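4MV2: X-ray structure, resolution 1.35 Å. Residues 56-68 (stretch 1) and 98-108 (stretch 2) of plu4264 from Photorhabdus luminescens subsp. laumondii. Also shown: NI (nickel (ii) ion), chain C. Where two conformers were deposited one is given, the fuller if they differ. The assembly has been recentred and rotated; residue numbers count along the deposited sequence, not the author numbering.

Stretch 1 (56-68) ELFIVIQGNAIIR
Stretch 2 98-108: EDFHFYTIWWD

Two antiparallel strands, 56-62 and 100-107, run side by side with their N-to-C directions 150° apart, and three residues, Phe-100, His-101 and Glu-56, cover the most surface. Register is set by Leu-57 opposite Ile-105 and Ile-59 opposite Tyr-103, both hydrogen-bonded pairs: Leu-57 N to Ile-105 O is 2.9 Å, Ile-105 N to Leu-57 O 3.0 Å, and Ile-59 N to Tyr-103 O and Tyr-103 N to Ile-59 O are each 2.8 Å. Glu-56/Trp-106, Phe-58/Thr-104 and Val-60/Phe-102 alternate as non-hydrogen-bonded pairs, their side chains on the other face.

At His-101 the ladder shifts by one residue in a beta bulge. His-101 O accepts from both Ile-61 N (2.8 Å) and Gln-62 N (3.2 Å), while His-101 N donates to Gln-62 O (2.9 Å). Ile-61, at phi/psi -102/-45, is the extra residue between the Val-60/Phe-102 and Gln-62/His-101 pairs. The His-101 side chain (chi1 m) lies beside Gln-62 (t, t), whose OE1 sits over the imidazole face.

Gly-63 then turns the chain; at 91/-164 a CB would jam against the carbonyl O of the residue before, which by itself calls for glycine; it would also lie 2.6 Å from Asp-99 O. Beyond it the chain runs on as a strand through Arg-68, and Ala-65 covers one face of the Phe-100 ring (chi1 t, chi2 72°). Ala-65 CB stands 3.4 Å from the centroid of the Phe-100 ring, almost on its normal, a CH-pi contact, and Val-60 CG1 reaches Phe-100 CE1 at 3.5 Å.

At the far end, Glu-56 extends (t, t, chi3 13°) and divides its carboxylate: OE1 binds nickel at 2.1 Å, while Glu-56 OE2 accepts from Thr-104 OG1 (chi1 t) at 2.6 Å. The hydrogen bond thus joins Thr-104 to a residue that also binds the metal. On the same face Phe-58 (m) and Phe-102 (p) pack obliquely, centroids 4.5 Å apart and planes at 42°.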

# COMPACT_ATOMS: atom_id res chain seq x y z
N GLU A 56 -8.61 -6.98 -4.80
CA GLU A 56 -8.36 -5.64 -4.28
C GLU A 56 -8.22 -5.69 -2.77
O GLU A 56 -8.88 -6.47 -2.10
CB GLU A 56 -9.49 -4.70 -4.71
CG GLU A 56 -9.23 -3.21 -4.39
CD GLU A 56 -10.23 -2.28 -5.02
OE1 GLU A 56 -11.29 -2.75 -5.49
OE2 GLU A 56 -9.97 -1.07 -5.00
N LEU A 57 -7.27 -4.88 -2.27
CA LEU A 57 -6.88 -4.66 -0.85
C LEU A 57 -6.98 -3.16 -0.54
O LEU A 57 -6.49 -2.36 -1.32
CB LEU A 57 -5.38 -5.08 -0.61
CG LEU A 57 -4.81 -4.86 0.80
CD1 LEU A 57 -5.55 -5.89 1.71
CD2 LEU A 57 -3.33 -5.08 0.76
N PHE A 58 -7.60 -2.77 0.57
CA PHE A 58 -7.49 -1.40 1.06
C PHE A 58 -6.59 -1.41 2.31
O PHE A 58 -6.78 -2.23 3.22
CB PHE A 58 -8.84 -0.83 1.54
CG PHE A 58 -9.89 -0.60 0.48
CD1 PHE A 58 -9.65 -0.74 -0.88
CD2 PHE A 58 -11.14 -0.19 0.90
CE1 PHE A 58 -10.65 -0.50 -1.79
CE2 PHE A 58 -12.13 0.06 -0.02
CZ PHE A 58 -11.88 -0.09 -1.34
N ILE A 59 -5.70 -0.45 2.37
CA ILE A 59 -4.85 -0.16 3.51
C ILE A 59 -5.36 1.20 4.02
O ILE A 59 -5.24 2.22 3.34
CB ILE A 59 -3.36 -0.04 3.09
CG1 ILE A 59 -2.87 -1.34 2.47
CG2 ILE A 59 -2.49 0.38 4.25
CD1 ILE A 59 -1.63 -1.15 1.62
N VAL A 60 -5.94 1.19 5.22
CA VAL A 60 -6.56 2.41 5.73
C VAL A 60 -5.49 3.29 6.36
O VAL A 60 -4.76 2.83 7.25
CB VAL A 60 -7.71 2.09 6.68
CG1 VAL A 60 -8.32 3.38 7.19
CG2 VAL A 60 -8.76 1.24 5.99
N ILE A 61 -5.42 4.53 5.92
CA ILE A 61 -4.32 5.42 6.28
C ILE A 61 -4.68 6.43 7.35
O ILE A 61 -3.87 6.64 8.25
CB ILE A 61 -3.78 6.09 4.97
CG1 ILE A 61 -3.03 5.05 4.14
CG2 ILE A 61 -2.97 7.35 5.25
CD1 ILE A 61 -2.59 5.52 2.82
N GLN A 62 -5.84 7.08 7.28
CA GLN A 62 -6.14 8.17 8.21
C GLN A 62 -7.64 8.39 8.19
O GLN A 62 -8.29 8.29 7.14
CB GLN A 62 -5.44 9.43 7.73
CG GLN A 62 -5.58 10.66 8.64
CD GLN A 62 -4.83 11.84 7.98
OE1 GLN A 62 -3.65 11.72 7.59
NE2 GLN A 62 -5.49 12.89 7.77
N GLY A 63 -8.19 8.73 9.34
CA GLY A 63 -9.61 9.05 9.45
C GLY A 63 -10.46 7.85 9.78
O GLY A 63 -9.93 6.81 10.22
N ASN A 64 -11.77 8.03 9.57
CA ASN A 64 -12.75 7.01 9.90
C ASN A 64 -13.75 6.92 8.79
O ASN A 64 -14.18 7.93 8.26
CB ASN A 64 -13.48 7.40 11.20
CG ASN A 64 -12.55 7.43 12.37
OD1 ASN A 64 -11.95 8.46 12.70
ND2 ASN A 64 -12.35 6.28 12.96
N ALA A 65 -14.17 5.70 8.50
CA ALA A 65 -15.19 5.48 7.49
C ALA A 65 -15.88 4.17 7.73
O ALA A 65 -15.46 3.39 8.57
CB ALA A 65 -14.58 5.53 6.09
N ILE A 66 -16.93 3.95 6.95
CA ILE A 66 -17.58 2.66 6.84
C ILE A 66 -17.29 2.09 5.47
O ILE A 66 -17.54 2.76 4.48
CB ILE A 66 -19.09 2.80 6.99
CG1 ILE A 66 -19.43 3.35 8.37
CG2 ILE A 66 -19.77 1.46 6.79
CD1 ILE A 66 -20.87 3.79 8.48
N ILE A 67 -16.79 0.86 5.42
CA ILE A 67 -16.67 0.18 4.13
C ILE A 67 -17.89 -0.72 4.04
O ILE A 67 -18.04 -1.64 4.83
CB ILE A 67 -15.39 -0.65 3.97
CG1 ILE A 67 -14.15 0.12 4.47
CG2 ILE A 67 -15.25 -1.07 2.53
CD1 ILE A 67 -13.86 1.38 3.73
N ARG A 68 -18.77 -0.47 3.07
CA ARG A 68 -19.94 -1.30 2.86
C ARG A 68 -19.62 -2.27 1.75
O ARG A 68 -19.33 -1.87 0.63
CB ARG A 68 -21.13 -0.42 2.47
CG ARG A 68 -22.42 -1.24 2.28
CD ARG A 68 -23.66 -0.39 2.30
NE ARG A 68 -23.89 0.15 3.64
CZ ARG A 68 -24.79 1.08 3.93
NH1 ARG A 68 -25.51 1.65 2.99
NH2 ARG A 68 -24.92 1.48 5.19
N GLU A 98 -13.57 14.90 8.85
CA GLU A 98 -12.17 14.87 8.42
C GLU A 98 -12.03 13.95 7.21
O GLU A 98 -12.73 12.94 7.10
CB GLU A 98 -11.30 14.30 9.55
CG GLU A 98 -11.41 14.99 10.91
CD GLU A 98 -12.64 14.60 11.75
OE1 GLU A 98 -13.31 13.54 11.54
OE2 GLU A 98 -12.91 15.37 12.67
N ASP A 99 -11.10 14.27 6.32
CA ASP A 99 -10.75 13.43 5.20
C ASP A 99 -10.50 11.99 5.63
O ASP A 99 -9.88 11.74 6.64
CB ASP A 99 -9.43 13.94 4.59
CG ASP A 99 -9.53 15.19 3.78
OD1 ASP A 99 -10.57 15.48 3.17
OD2 ASP A 99 -8.49 15.89 3.69
N PHE A 100 -10.94 11.06 4.81
CA PHE A 100 -10.66 9.64 4.99
C PHE A 100 -9.71 9.19 3.90
O PHE A 100 -10.01 9.32 2.72
CB PHE A 100 -11.92 8.79 4.93
CG PHE A 100 -11.65 7.33 5.04
CD1 PHE A 100 -11.25 6.80 6.27
CD2 PHE A 100 -11.73 6.47 3.95
CE1 PHE A 100 -11.00 5.46 6.41
CE2 PHE A 100 -11.47 5.12 4.11
CZ PHE A 100 -11.10 4.64 5.32
N HIS A 101 -8.52 8.73 4.30
CA HIS A 101 -7.49 8.32 3.37
C HIS A 101 -7.30 6.81 3.41
O HIS A 101 -7.21 6.21 4.49
CB HIS A 101 -6.13 8.91 3.76
CG HIS A 101 -6.03 10.39 3.75
ND1 HIS A 101 -5.23 11.05 2.84
CD2 HIS A 101 -6.57 11.34 4.56
CE1 HIS A 101 -5.28 12.34 3.10
NE2 HIS A 101 -6.07 12.54 4.15
N PHE A 102 -7.14 6.22 2.23
CA PHE A 102 -6.76 4.80 2.15
C PHE A 102 -5.98 4.59 0.87
O PHE A 102 -6.11 5.36 -0.07
CB PHE A 102 -8.01 3.88 2.23
CG PHE A 102 -8.95 3.97 1.07
CD1 PHE A 102 -9.90 4.97 0.99
CD2 PHE A 102 -8.94 2.99 0.08
CE1 PHE A 102 -10.78 5.01 -0.06
CE2 PHE A 102 -9.81 3.06 -0.95
CZ PHE A 102 -10.74 4.07 -1.01
N TYR A 103 -5.18 3.52 0.83
CA TYR A 103 -4.49 3.10 -0.36
C TYR A 103 -5.16 1.83 -0.84
O TYR A 103 -5.41 0.94 -0.07
CB TYR A 103 -2.97 2.88 -0.10
CG TYR A 103 -2.15 3.09 -1.34
CD1 TYR A 103 -1.67 4.33 -1.66
CD2 TYR A 103 -1.94 2.07 -2.27
CE1 TYR A 103 -0.98 4.60 -2.86
CE2 TYR A 103 -1.27 2.30 -3.45
CZ TYR A 103 -0.83 3.57 -3.77
OH TYR A 103 -0.21 3.76 -4.96
N THR A 104 -5.45 1.77 -2.13
CA THR A 104 -5.98 0.54 -2.72
C THR A 104 -4.92 -0.06 -3.64
O THR A 104 -4.22 0.64 -4.35
CB THR A 104 -7.29 0.72 -3.46
OG1 THR A 104 -7.62 -0.53 -4.02
CG2 THR A 104 -7.24 1.78 -4.53
N ILE A 105 -4.80 -1.37 -3.57
CA ILE A 105 -3.96 -2.17 -4.44
C ILE A 105 -4.86 -3.22 -5.08
O ILE A 105 -5.57 -3.91 -4.39
CB ILE A 105 -2.80 -2.83 -3.68
CG1 ILE A 105 -1.90 -1.76 -3.05
CG2 ILE A 105 -2.02 -3.76 -4.61
CD1 ILE A 105 -0.82 -2.31 -2.17
N TRP A 106 -4.80 -3.34 -6.40
CA TRP A 106 -5.64 -4.30 -7.13
C TRP A 106 -4.77 -5.11 -8.09
O TRP A 106 -3.73 -4.65 -8.54
CB TRP A 106 -6.79 -3.59 -7.85
CG TRP A 106 -6.40 -2.66 -8.94
CD1 TRP A 106 -6.25 -2.97 -10.25
CD2 TRP A 106 -6.16 -1.25 -8.84
NE1 TRP A 106 -5.91 -1.87 -10.96
CE2 TRP A 106 -5.87 -0.79 -10.13
CE3 TRP A 106 -6.18 -0.34 -7.78
CZ2 TRP A 106 -5.58 0.53 -10.40
CZ3 TRP A 106 -5.89 0.97 -8.06
CH2 TRP A 106 -5.59 1.39 -9.36
N TRP A 107 -5.21 -6.32 -8.39
CA TRP A 107 -4.40 -7.24 -9.19
C TRP A 107 -5.28 -8.34 -9.73
O TRP A 107 -6.37 -8.60 -9.22
CB TRP A 107 -3.21 -7.83 -8.40
CG TRP A 107 -3.62 -8.73 -7.27
CD1 TRP A 107 -3.66 -10.10 -7.29
CD2 TRP A 107 -4.03 -8.33 -5.94
NE1 TRP A 107 -4.07 -10.57 -6.08
CE2 TRP A 107 -4.30 -9.52 -5.23
CE3 TRP A 107 -4.23 -7.10 -5.29
CZ2 TRP A 107 -4.77 -9.52 -3.91
CZ3 TRP A 107 -4.67 -7.10 -3.97
CH2 TRP A 107 -4.95 -8.29 -3.31
N ASP A 108 -4.77 -9.02 -10.76
CA ASP A 108 -5.46 -10.16 -11.34
C ASP A 108 -4.46 -10.95 -12.14
O ASP A 108 -3.28 -10.69 -12.16
CB ASP A 108 -6.71 -9.74 -12.12
CG ASP A 108 -6.43 -8.89 -13.35
OD1 ASP A 108 -5.31 -8.46 -13.62
OD2 ASP A 108 -7.41 -8.66 -14.10
NI NI C . -12.89 -1.68 -6.38
O HOH W 1 -12.45 -0.00 -5.25
O HOH W 2 -8.23 13.01 8.39
O HOH W 3 -12.85 10.47 8.39
O HOH W 4 -12.62 10.88 11.24
O HOH W 5 -11.36 -0.81 -7.66